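Local coordinates for extracellular solute-binding protein family 5 (Brucella melitensis, PDB 4ONY) that probably binds peptides or similar solutes in the periplasm and delivers them to an ABC transporter for uptake, at residues Val49-Thr54 with Ile254-Asn259; Asp56-Phe61 with Thr68-Leu73; Arg226-Arg231 with Phe249-Ile254. One frame throughout, in Å; residues are numbered along the deposited sequence.

Contact 1: residues Val49-Thr54 with Ile254-Asn259; sequences VGVVGT and IEYYRN. With P4G (1-ethoxy-2-(2-ethoxyethoxy)ethane), chain D.
Val51 and Tyr256 are paired across two parallel strands, their side chains side by side and pointing the same way. Val51 CG2 sits over one face of the Tyr256 ring, 3.6 Å from the ring centroid and 21° off the normal. Lying over the face, it makes a CH-pi contact, displaced toward the CD2-CE2 rim. The valine torsion explains it: CG2 lies between the backbone N and the carbonyl carbon, while CG1 stands beside the N (chi1 -58°) and meets Ile254 CG2 at 4.1 Å. Gly53 C approaches the same tyrosine ring at its edge. On this face of the sheet, Val49 CG2 also packs against Ile254 CG1 at 4.0 Å. The Tyr256 hydroxyl accepts a hydrogen bond from Arg71 N.

Tyr257 and Glu255 point to the other face. The Tyr257 ring lies beside Gly50, with CE1 4.0 Å from Gly50 CA. P4G C3 lies over one face of the Tyr257 ring, 3.5 Å from CE2. Glu255 OE2 forms a salt bridge with Arg226, and the Tyr257 hydroxyl bonds to Ser266.

The backbones run in register from Val49-Ile254 to Val52-Tyr257. Val49 O accepts from Glu255 N at 2.9 Å, and Val51 donates to Glu255 O and accepts from Tyr257 N. Gly53 N extends the ladder to Tyr257 O at 3.1 Å, although Gly53 already lies beyond the strand. Asn259 then N-caps helix 260-268, its OD1 bonded to Ser262 N. This is a parallel pair of neighbouring strands in a mixed four-stranded sheet. The end of strand 251-257 contributes to the P4G pocket, through the Tyr257 ring and the backbone O of Tyr256.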
loop_
_atom_site.group_PDB
_atom_site.type_symbol
_atom_site.label_atom_id
_atom_site.label_comp_id
_atom_site.label_asym_id
_atom_site.label_seq_id
_atom_site.Cartn_x
_atom_site.Cartn_y
_atom_site.Cartn_z
ATOM N N VAL A 49 4.607 -6.704 -20.464
ATOM C CA VAL A 49 4.103 -7.242 -19.203
ATOM C C VAL A 49 2.631 -7.492 -19.341
ATOM O O VAL A 49 1.994 -6.861 -20.185
ATOM C CB VAL A 49 4.338 -6.285 -18.026
ATOM C CG1 VAL A 49 5.816 -5.947 -17.914
ATOM C CG2 VAL A 49 3.557 -4.978 -18.208
ATOM N N GLY A 50 2.101 -8.377 -18.498
ATOM C CA GLY A 50 0.686 -8.722 -18.496
ATOM C C GLY A 50 -0.017 -8.238 -17.238
ATOM O O GLY A 50 0.600 -8.138 -16.182
ATOM N N VAL A 51 -1.295 -7.910 -17.358
ATOM C CA VAL A 51 -2.172 -7.622 -16.200
ATOM C C VAL A 51 -3.507 -8.320 -16.426
ATOM O O VAL A 51 -3.900 -8.539 -17.580
ATOM C CB VAL A 51 -2.454 -6.104 -15.968
ATOM C CG1 VAL A 51 -1.164 -5.336 -15.770
ATOM C CG2 VAL A 51 -3.193 -5.472 -17.141
ATOM N N VAL A 52 -4.177 -8.684 -15.322
ATOM C CA VAL A 52 -5.499 -9.269 -15.387
ATOM C C VAL A 52 -6.493 -8.142 -15.367
ATOM O O VAL A 52 -6.463 -7.346 -14.473
ATOM C CB VAL A 52 -5.772 -10.201 -14.213
ATOM C CG1 VAL A 52 -7.193 -10.798 -14.274
ATOM C CG2 VAL A 52 -4.728 -11.314 -14.213
ATOM N N GLY A 53 -7.362 -8.071 -16.373
ATOM C CA GLY A 53 -8.416 -7.071 -16.382
ATOM C C GLY A 53 -8.689 -6.564 -17.798
ATOM O O GLY A 53 -8.487 -7.309 -18.757
ATOM N N THR A 54 -9.163 -5.325 -17.903
ATOM C CA THR A 54 -9.494 -4.700 -19.170
ATOM C C THR A 54 -9.383 -3.166 -19.076
ATOM O O THR A 54 -9.200 -2.630 -17.994
ATOM C CB THR A 54 -10.904 -5.102 -19.620
ATOM O OG1 THR A 54 -11.124 -4.722 -20.987
ATOM C CG2 THR A 54 -11.994 -4.475 -18.710
ATOM N N ILE A 254 1.803 -3.164 -22.360
ATOM C CA ILE A 254 1.000 -3.754 -21.302
ATOM C C ILE A 254 -0.175 -4.499 -21.955
ATOM O O ILE A 254 -1.065 -3.880 -22.577
ATOM C CB ILE A 254 0.495 -2.660 -20.337
ATOM C CG1 ILE A 254 1.688 -1.810 -19.885
ATOM C CG2 ILE A 254 -0.249 -3.271 -19.150
ATOM C CD1 ILE A 254 1.338 -0.704 -18.888
ATOM N N GLU A 255 -0.147 -5.825 -21.821
ATOM C CA GLU A 255 -1.172 -6.723 -22.352
ATOM C C GLU A 255 -2.144 -7.159 -21.290
ATOM O O GLU A 255 -1.774 -7.333 -20.108
ATOM C CB GLU A 255 -0.519 -7.930 -22.980
ATOM C CG GLU A 255 0.279 -7.523 -24.185
ATOM C CD GLU A 255 0.727 -8.664 -25.034
ATOM O OE1 GLU A 255 0.640 -9.845 -24.616
ATOM O OE2 GLU A 255 1.187 -8.361 -26.149
ATOM N N TYR A 256 -3.397 -7.319 -21.697
ATOM C CA TYR A 256 -4.459 -7.599 -20.788
ATOM C C TYR A 256 -4.946 -9.039 -20.973
ATOM O O TYR A 256 -5.133 -9.476 -22.096
ATOM C CB TYR A 256 -5.585 -6.576 -21.004
ATOM C CG TYR A 256 -5.303 -5.207 -20.381
ATOM C CD1 TYR A 256 -4.434 -4.309 -20.986
ATOM C CD2 TYR A 256 -5.860 -4.834 -19.184
ATOM C CE1 TYR A 256 -4.190 -3.060 -20.427
ATOM C CE2 TYR A 256 -5.629 -3.608 -18.632
ATOM C CZ TYR A 256 -4.790 -2.718 -19.261
ATOM O OH TYR A 256 -4.546 -1.481 -18.716
ATOM N N TYR A 257 -5.112 -9.759 -19.859
ATOM C CA TYR A 257 -5.489 -11.163 -19.853
ATOM C C TYR A 257 -6.749 -11.369 -18.998
ATOM O O TYR A 257 -7.006 -10.603 -18.081
ATOM C CB TYR A 257 -4.342 -12.032 -19.308
ATOM C CG TYR A 257 -3.180 -12.056 -20.241
ATOM C CD1 TYR A 257 -2.260 -11.001 -20.258
ATOM C CD2 TYR A 257 -3.056 -13.058 -21.199
ATOM C CE1 TYR A 257 -1.222 -10.984 -21.184
ATOM C CE2 TYR A 257 -2.024 -13.049 -22.122
ATOM C CZ TYR A 257 -1.114 -11.988 -22.123
ATOM O OH TYR A 257 -0.078 -12.005 -23.088
ATOM N N ARG A 258 -7.525 -12.405 -19.304
ATOM C CA ARG A 258 -8.781 -12.614 -18.596
ATOM C C ARG A 258 -8.566 -13.233 -17.231
ATOM O O ARG A 258 -9.452 -13.168 -16.440
ATOM C CB ARG A 258 -9.727 -13.473 -19.372
ATOM C CG ARG A 258 -9.329 -14.943 -19.450
ATOM C CD ARG A 258 -10.140 -15.595 -20.530
ATOM N NE ARG A 258 -10.032 -17.041 -20.519
ATOM C CZ ARG A 258 -9.337 -17.778 -21.373
ATOM N NH1 ARG A 258 -8.628 -17.211 -22.336
ATOM N NH2 ARG A 258 -9.341 -19.117 -21.238
ATOM N N ASN A 259 -7.433 -13.892 -16.993
ATOM C CA ASN A 259 -7.151 -14.516 -15.695
ATOM C C ASN A 259 -5.647 -14.782 -15.585
ATOM O O ASN A 259 -4.902 -14.622 -16.557
ATOM C CB ASN A 259 -7.957 -15.853 -15.473
ATOM C CG ASN A 259 -7.628 -16.930 -16.505
ATOM O OD1 ASN A 259 -6.479 -17.070 -16.921
ATOM N ND2 ASN A 259 -8.646 -17.699 -16.917
HETATM C C8 P4G D . -2.276 -9.041 -31.723
HETATM C C7 P4G D . -3.588 -8.437 -31.221
HETATM O O4 P4G D . -4.322 -9.150 -30.176
HETATM C C6 P4G D . -3.664 -9.905 -29.135
HETATM C C5 P4G D . -3.972 -9.343 -27.736
HETATM O O3 P4G D . -3.248 -10.090 -26.738
HETATM C C4 P4G D . -3.736 -9.955 -25.424
HETATM C C3 P4G D . -3.611 -11.310 -24.753
HETATM O O2 P4G D . -4.851 -12.020 -24.779
HETATM C C2 P4G D . -4.708 -13.428 -24.497
HETATM C C1 P4G D . -4.758 -14.364 -25.692
#

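Contact 2: residues Asp56-Phe61 with Thr68-Leu73; sequences DSLNPF and TTARGL
Asp56 and Thr68 meet through both side chain and backbone. Thr68 OG1 donates to Asp56 OD1 at 2.6 Å and reaches it from above the carboxylate plane, 39° out of it. Chi1 of 55° sets OG1 between the backbone N and the carbonyl carbon of Thr68. Asp56 N donates to Thr68 O at 2.8 Å, and Ser57 N adds a weak bond to the same oxygen. Next, Ala70 N donates to Ser57 O at 3.1 Å, beside the single bridge between Ser57 and Thr69.

Apolar groups continue the contact. Leu58 CD2 touches Ala70 CB at 3.7 Å. Leu73 CD1 meets Leu58 CB at 4.2 Å and also reaches the Pro60 ring at CD. The same methyl lies against the backbone O of Leu58. Thr69 CG2 packs on Pro60 CA.

A water ties the two segments together. It donates to Thr69 OG1 at 2.7 Å, accepts from Asn59 N, and bonds to Ser57 OG. Thr69 OG1 is also bonded to Ser65 O, and Ser57 OG to Thr206 N.

Further out, Leu58 and Ala70 rest on Ile227, and Leu73 rests on Tyr229, both of strand 226-231. The Phe61 ring takes Pro60 CG over its centre. Asn59 OD1 accepts from Phe61 N at 2.8 Å, which makes an Asx turn within this irregular loop between strands 46-52 and 88-90.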
loop_
_atom_site.group_PDB
_atom_site.type_symbol
_atom_site.label_atom_id
_atom_site.label_comp_id
_atom_site.label_asym_id
_atom_site.label_seq_id
_atom_site.Cartn_x
_atom_site.Cartn_y
_atom_site.Cartn_z
ATOM N N ASP A 56 -10.835 0.563 -21.425
ATOM C CA ASP A 56 -11.440 1.156 -22.598
ATOM C C ASP A 56 -11.318 2.683 -22.645
ATOM O O ASP A 56 -12.024 3.315 -23.408
ATOM C CB ASP A 56 -12.921 0.776 -22.659
ATOM C CG ASP A 56 -13.698 1.247 -21.461
ATOM O OD1 ASP A 56 -13.202 1.992 -20.583
ATOM O OD2 ASP A 56 -14.867 0.815 -21.390
ATOM N N SER A 57 -10.462 3.283 -21.833
ATOM C CA SER A 57 -10.356 4.729 -21.816
ATOM C C SER A 57 -8.996 5.167 -21.300
ATOM O O SER A 57 -8.298 4.380 -20.660
ATOM C CB SER A 57 -11.475 5.378 -20.978
ATOM O OG SER A 57 -11.486 6.809 -21.122
ATOM N N LEU A 58 -8.628 6.422 -21.583
ATOM C CA LEU A 58 -7.296 6.919 -21.328
ATOM C C LEU A 58 -7.226 8.217 -20.513
ATOM O O LEU A 58 -6.252 8.979 -20.652
ATOM C CB LEU A 58 -6.542 7.139 -22.637
ATOM C CG LEU A 58 -6.446 5.965 -23.594
ATOM C CD1 LEU A 58 -5.798 6.403 -24.921
ATOM C CD2 LEU A 58 -5.698 4.816 -22.981
ATOM N N ASN A 59 -8.195 8.440 -19.627
ATOM C CA ASN A 59 -8.193 9.598 -18.747
ATOM C C ASN A 59 -8.289 9.160 -17.312
ATOM O O ASN A 59 -9.357 8.785 -16.839
ATOM C CB ASN A 59 -9.308 10.547 -19.081
ATOM C CG ASN A 59 -9.220 11.843 -18.285
ATOM O OD1 ASN A 59 -8.595 11.900 -17.237
ATOM N ND2 ASN A 59 -9.830 12.896 -18.800
ATOM N N PRO A 60 -7.165 9.192 -16.600
ATOM C CA PRO A 60 -7.157 8.668 -15.246
ATOM C C PRO A 60 -7.699 9.652 -14.226
ATOM O O PRO A 60 -7.693 9.327 -13.044
ATOM C CB PRO A 60 -5.658 8.402 -14.972
ATOM C CG PRO A 60 -4.937 9.274 -15.872
ATOM C CD PRO A 60 -5.816 9.532 -17.086
ATOM N N PHE A 61 -8.189 10.822 -14.633
ATOM C CA PHE A 61 -8.513 11.867 -13.664
ATOM C C PHE A 61 -9.998 12.190 -13.487
ATOM O O PHE A 61 -10.338 13.146 -12.773
ATOM C CB PHE A 61 -7.769 13.146 -14.073
ATOM C CG PHE A 61 -6.299 12.927 -14.305
ATOM C CD1 PHE A 61 -5.477 12.519 -13.260
ATOM C CD2 PHE A 61 -5.743 13.137 -15.563
ATOM C CE1 PHE A 61 -4.104 12.340 -13.472
ATOM C CE2 PHE A 61 -4.391 12.929 -15.792
ATOM C CZ PHE A 61 -3.572 12.524 -14.747
ATOM N N THR A 68 -11.857 1.358 -15.758
ATOM C CA THR A 68 -11.408 0.716 -16.944
ATOM C C THR A 68 -10.477 1.651 -17.710
ATOM O O THR A 68 -10.547 1.765 -18.940
ATOM C CB THR A 68 -12.599 0.266 -17.803
ATOM O OG1 THR A 68 -13.449 1.392 -18.071
ATOM C CG2 THR A 68 -13.410 -0.811 -17.096
ATOM N N THR A 69 -9.608 2.317 -16.971
ATOM C CA THR A 69 -8.586 3.174 -17.545
ATOM C C THR A 69 -7.263 2.423 -17.710
ATOM O O THR A 69 -6.889 1.647 -16.858
ATOM C CB THR A 69 -8.406 4.426 -16.679
ATOM O OG1 THR A 69 -9.625 5.202 -16.730
ATOM C CG2 THR A 69 -7.290 5.251 -17.175
ATOM N N ALA A 70 -6.576 2.643 -18.819
ATOM C CA ALA A 70 -5.353 1.944 -19.093
ATOM C C ALA A 70 -4.311 2.187 -18.016
ATOM O O ALA A 70 -4.245 3.270 -17.461
ATOM C CB ALA A 70 -4.761 2.378 -20.410
ATOM N N ARG A 71 -3.522 1.161 -17.753
ATOM C CA ARG A 71 -2.394 1.238 -16.860
ATOM C C ARG A 71 -1.283 2.048 -17.521
ATOM O O ARG A 71 -1.157 2.074 -18.745
ATOM C CB ARG A 71 -1.844 -0.184 -16.565
ATOM C CG ARG A 71 -2.795 -1.114 -15.816
ATOM C CD ARG A 71 -2.919 -0.765 -14.348
ATOM N NE ARG A 71 -1.581 -0.852 -13.747
ATOM C CZ ARG A 71 -1.000 -1.966 -13.298
ATOM N NH1 ARG A 71 -1.662 -3.126 -13.279
ATOM N NH2 ARG A 71 0.247 -1.907 -12.815
ATOM N N GLY A 72 -0.458 2.653 -16.690
ATOM C CA GLY A 72 0.804 3.248 -17.116
ATOM C C GLY A 72 0.743 4.771 -17.301
ATOM O O GLY A 72 1.788 5.406 -17.446
ATOM N N LEU A 73 -0.433 5.365 -17.269
ATOM C CA LEU A 73 -0.558 6.777 -17.578
ATOM C C LEU A 73 -0.133 7.651 -16.406
ATOM O O LEU A 73 0.599 8.633 -16.586
ATOM C CB LEU A 73 -1.989 7.119 -18.012
ATOM C CG LEU A 73 -2.461 6.413 -19.271
ATOM C CD1 LEU A 73 -3.981 6.502 -19.380
ATOM C CD2 LEU A 73 -1.828 7.051 -20.503
HETATM O O HOH W 1 -10.512 6.946 -18.573
#

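Contact 3: residues Arg226-Arg231 with Phe249-Ile254; sequences RIVYKR and FDKISI. With P4G (1-ethoxy-2-(2-ethoxyethoxy)ethane), chain D.
Strands 226-231 and 251-254 run antiparallel, at 168° to each other with axes 4.6 Å apart. Ile227-Ile254 and Tyr229-Ile252 are hydrogen-bonded pairs; Val228-Ser253 and Lys230-Lys251 are non-hydrogen-bonded ones. Tyr229 N donates to Ile252 O at 2.8 Å, and Arg231 N closes the ladder on Asp250 O.

Ile227, Tyr229, Ile252 and Ile254 share one face of the sheet. Ile227 CG2 packs on Ile254 CB at 3.9 Å, the two side chains pointing the same way. The Tyr229 ring receives Ile252 O at its edge, in plane, and its CE2 touches Ile254 CD1 at 4.0 Å. Its hydroxyl bonds to Arg71 O.

These are central neighbours in the mixed four-stranded sheet: strand 46-52 lies beyond 251-257, and strand 216-222 beyond 226-231.

On the other face, Val228 CG1 meets Lys251 CD and Ser253 OG, each at 3.8 Å. Lys251 CG is anti to the backbone N (chi1 -179°), which sets it near Tyr229 O and Val228 CG1. Lys230 and Lys251 lie side by side. Their like-charged NZ atoms remain 5.7 Å apart.

At one end, Arg231 and Asp250 cross at about a right angle. Asp250 CA lies over the centre of the guanidinium face, 3.8 Å above its plane. Each is hydrogen-bonded to backbone: Arg231 NH2 to Lys43 O, while Asp250 OD2 accepts from Gly45 N. At the opposite end, Arg226 brings NH1 to 3.3 Å from P4G C7, which lies at the guanidinium edge. Gln222 OE1 accepts from that NH1.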
loop_
_atom_site.group_PDB
_atom_site.type_symbol
_atom_site.label_atom_id
_atom_site.label_comp_id
_atom_site.label_asym_id
_atom_site.label_seq_id
_atom_site.Cartn_x
_atom_site.Cartn_y
_atom_site.Cartn_z
ATOM N N ARG A 226 -4.402 -4.394 -25.211
ATOM C CA ARG A 226 -3.024 -3.936 -25.196
ATOM C C ARG A 226 -2.906 -2.439 -25.369
ATOM O O ARG A 226 -3.614 -1.842 -26.193
ATOM C CB ARG A 226 -2.256 -4.604 -26.361
ATOM C CG ARG A 226 -0.769 -4.245 -26.433
ATOM C CD ARG A 226 -0.141 -4.764 -27.724
ATOM N NE ARG A 226 -0.055 -6.217 -27.750
ATOM C CZ ARG A 226 -0.734 -7.020 -28.579
ATOM N NH1 ARG A 226 -1.593 -6.544 -29.474
ATOM N NH2 ARG A 226 -0.525 -8.336 -28.516
ATOM N N ILE A 227 -2.036 -1.841 -24.568
ATOM C CA ILE A 227 -1.570 -0.461 -24.774
ATOM C C ILE A 227 -0.028 -0.481 -24.969
ATOM O O ILE A 227 0.663 -1.156 -24.269
ATOM C CB ILE A 227 -2.001 0.499 -23.641
ATOM C CG1 ILE A 227 -1.545 1.915 -23.942
ATOM C CG2 ILE A 227 -1.432 0.113 -22.261
ATOM C CD1 ILE A 227 -2.244 2.981 -23.110
ATOM N N VAL A 228 0.469 0.177 -26.004
ATOM C CA VAL A 228 1.896 0.198 -26.323
ATOM C C VAL A 228 2.399 1.635 -26.077
ATOM O O VAL A 228 1.867 2.595 -26.625
ATOM C CB VAL A 228 2.173 -0.209 -27.781
ATOM C CG1 VAL A 228 3.652 -0.198 -28.123
ATOM C CG2 VAL A 228 1.624 -1.592 -28.107
ATOM N N TYR A 229 3.418 1.741 -25.240
ATOM C CA TYR A 229 4.116 2.963 -24.999
ATOM C C TYR A 229 5.466 2.961 -25.752
ATOM O O TYR A 229 6.198 1.982 -25.714
ATOM C CB TYR A 229 4.397 3.098 -23.514
ATOM C CG TYR A 229 3.168 3.290 -22.683
ATOM C CD1 TYR A 229 2.637 4.560 -22.516
ATOM C CD2 TYR A 229 2.538 2.228 -22.052
ATOM C CE1 TYR A 229 1.522 4.787 -21.765
ATOM C CE2 TYR A 229 1.399 2.441 -21.280
ATOM C CZ TYR A 229 0.899 3.736 -21.146
ATOM O OH TYR A 229 -0.212 4.022 -20.385
ATOM N N LYS A 230 5.783 4.073 -26.387
ATOM C CA LYS A 230 7.075 4.292 -26.997
ATOM C C LYS A 230 7.793 5.471 -26.310
ATOM O O LYS A 230 7.180 6.509 -26.070
ATOM C CB LYS A 230 6.924 4.535 -28.494
ATOM C CG LYS A 230 6.946 3.217 -29.229
ATOM C CD LYS A 230 6.713 3.340 -30.736
ATOM C CE LYS A 230 6.102 2.036 -31.223
ATOM N NZ LYS A 230 6.093 1.988 -32.712
ATOM N N ARG A 231 9.093 5.330 -26.081
ATOM C CA ARG A 231 9.861 6.402 -25.463
ATOM C C ARG A 231 10.023 7.563 -26.407
ATOM O O ARG A 231 10.361 7.382 -27.573
ATOM C CB ARG A 231 11.226 5.912 -24.988
ATOM C CG ARG A 231 12.002 6.915 -24.146
ATOM C CD ARG A 231 13.280 6.310 -23.569
ATOM N NE ARG A 231 14.185 5.935 -24.659
ATOM C CZ ARG A 231 15.007 4.886 -24.645
ATOM N NH1 ARG A 231 15.086 4.082 -23.588
ATOM N NH2 ARG A 231 15.750 4.615 -25.711
ATOM N N PHE A 249 13.786 1.181 -21.187
ATOM C CA PHE A 249 13.150 0.497 -22.299
ATOM C C PHE A 249 12.726 1.531 -23.329
ATOM O O PHE A 249 12.195 2.577 -22.967
ATOM C CB PHE A 249 11.960 -0.326 -21.821
ATOM C CG PHE A 249 12.325 -1.370 -20.799
ATOM C CD1 PHE A 249 13.060 -2.482 -21.180
ATOM C CD2 PHE A 249 11.951 -1.222 -19.467
ATOM C CE1 PHE A 249 13.429 -3.443 -20.263
ATOM C CE2 PHE A 249 12.303 -2.168 -18.555
ATOM C CZ PHE A 249 13.053 -3.289 -18.949
ATOM N N ASP A 250 12.969 1.256 -24.597
ATOM C CA ASP A 250 12.492 2.155 -25.630
ATOM C C ASP A 250 11.015 1.929 -25.972
ATOM O O ASP A 250 10.411 2.733 -26.658
ATOM C CB ASP A 250 13.376 2.140 -26.882
ATOM C CG ASP A 250 13.511 0.780 -27.514
ATOM O OD1 ASP A 250 12.603 -0.065 -27.385
ATOM O OD2 ASP A 250 14.537 0.541 -28.186
ATOM N N LYS A 251 10.459 0.817 -25.478
ATOM C CA LYS A 251 9.061 0.473 -25.711
ATOM C C LYS A 251 8.571 -0.376 -24.562
ATOM O O LYS A 251 9.283 -1.285 -24.121
ATOM C CB LYS A 251 8.917 -0.329 -27.006
ATOM C CG LYS A 251 7.483 -0.703 -27.309
ATOM C CD LYS A 251 7.302 -1.095 -28.763
ATOM C CE LYS A 251 7.830 -2.495 -28.982
ATOM N NZ LYS A 251 7.311 -2.984 -30.297
ATOM N N ILE A 252 7.359 -0.089 -24.085
ATOM C CA ILE A 252 6.720 -0.881 -23.016
ATOM C C ILE A 252 5.301 -1.194 -23.449
ATOM O O ILE A 252 4.540 -0.275 -23.742
ATOM C CB ILE A 252 6.666 -0.139 -21.668
ATOM C CG1 ILE A 252 8.087 0.170 -21.191
ATOM C CG2 ILE A 252 5.893 -0.983 -20.634
ATOM C CD1 ILE A 252 8.212 1.094 -19.987
ATOM N N SER A 253 4.973 -2.490 -23.541
ATOM C CA SER A 253 3.617 -2.946 -23.892
ATOM C C SER A 253 3.009 -3.595 -22.677
ATOM O O SER A 253 3.636 -4.423 -22.008
ATOM C CB SER A 253 3.628 -3.917 -25.086
ATOM O OG SER A 253 4.388 -3.410 -26.188
ATOM N N ILE A 254 1.803 -3.164 -22.360
ATOM C CA ILE A 254 1.000 -3.754 -21.302
ATOM C C ILE A 254 -0.175 -4.499 -21.955
ATOM O O ILE A 254 -1.065 -3.880 -22.577
ATOM C CB ILE A 254 0.495 -2.660 -20.337
ATOM C CG1 ILE A 254 1.688 -1.810 -19.885
ATOM C CG2 ILE A 254 -0.249 -3.271 -19.150
ATOM C CD1 ILE A 254 1.338 -0.704 -18.888
HETATM C C8 P4G D . -2.276 -9.041 -31.723
HETATM C C7 P4G D . -3.588 -8.437 -31.221
HETATM O O4 P4G D . -4.322 -9.150 -30.176
HETATM C C6 P4G D . -3.664 -9.905 -29.135
HETATM C C5 P4G D . -3.972 -9.343 -27.736
HETATM O O3 P4G D . -3.248 -10.090 -26.738
HETATM C C4 P4G D . -3.736 -9.955 -25.424
HETATM C C3 P4G D . -3.611 -11.310 -24.753
HETATM O O2 P4G D . -4.851 -12.020 -24.779
HETATM C C2 P4G D . -4.708 -13.428 -24.497
HETATM C C1 P4G D . -4.758 -14.364 -25.692
#

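In the fold
The three contacts sit on the same side of the chain's centre, with each pair of centres about 14 Å apart. Contacts 1 and 3 share strand 251-257 and Ile254. Together they join three adjacent strands of one mixed sheet. Contact 2 belongs to the loop after strand 46-52. Arg71 links it to both others, through Tyr256 of contact 1 and Tyr229 of contact 3. Along the chain, contact 2 closes before contact 3 opens. Contact 2 lies between the segments of contact 1, and contact 3 ends at Ile254, where the second of them starts. P4G is met by contacts 1 and 3; contact 2 packs on the face of the sheet with Ile227 and Tyr229.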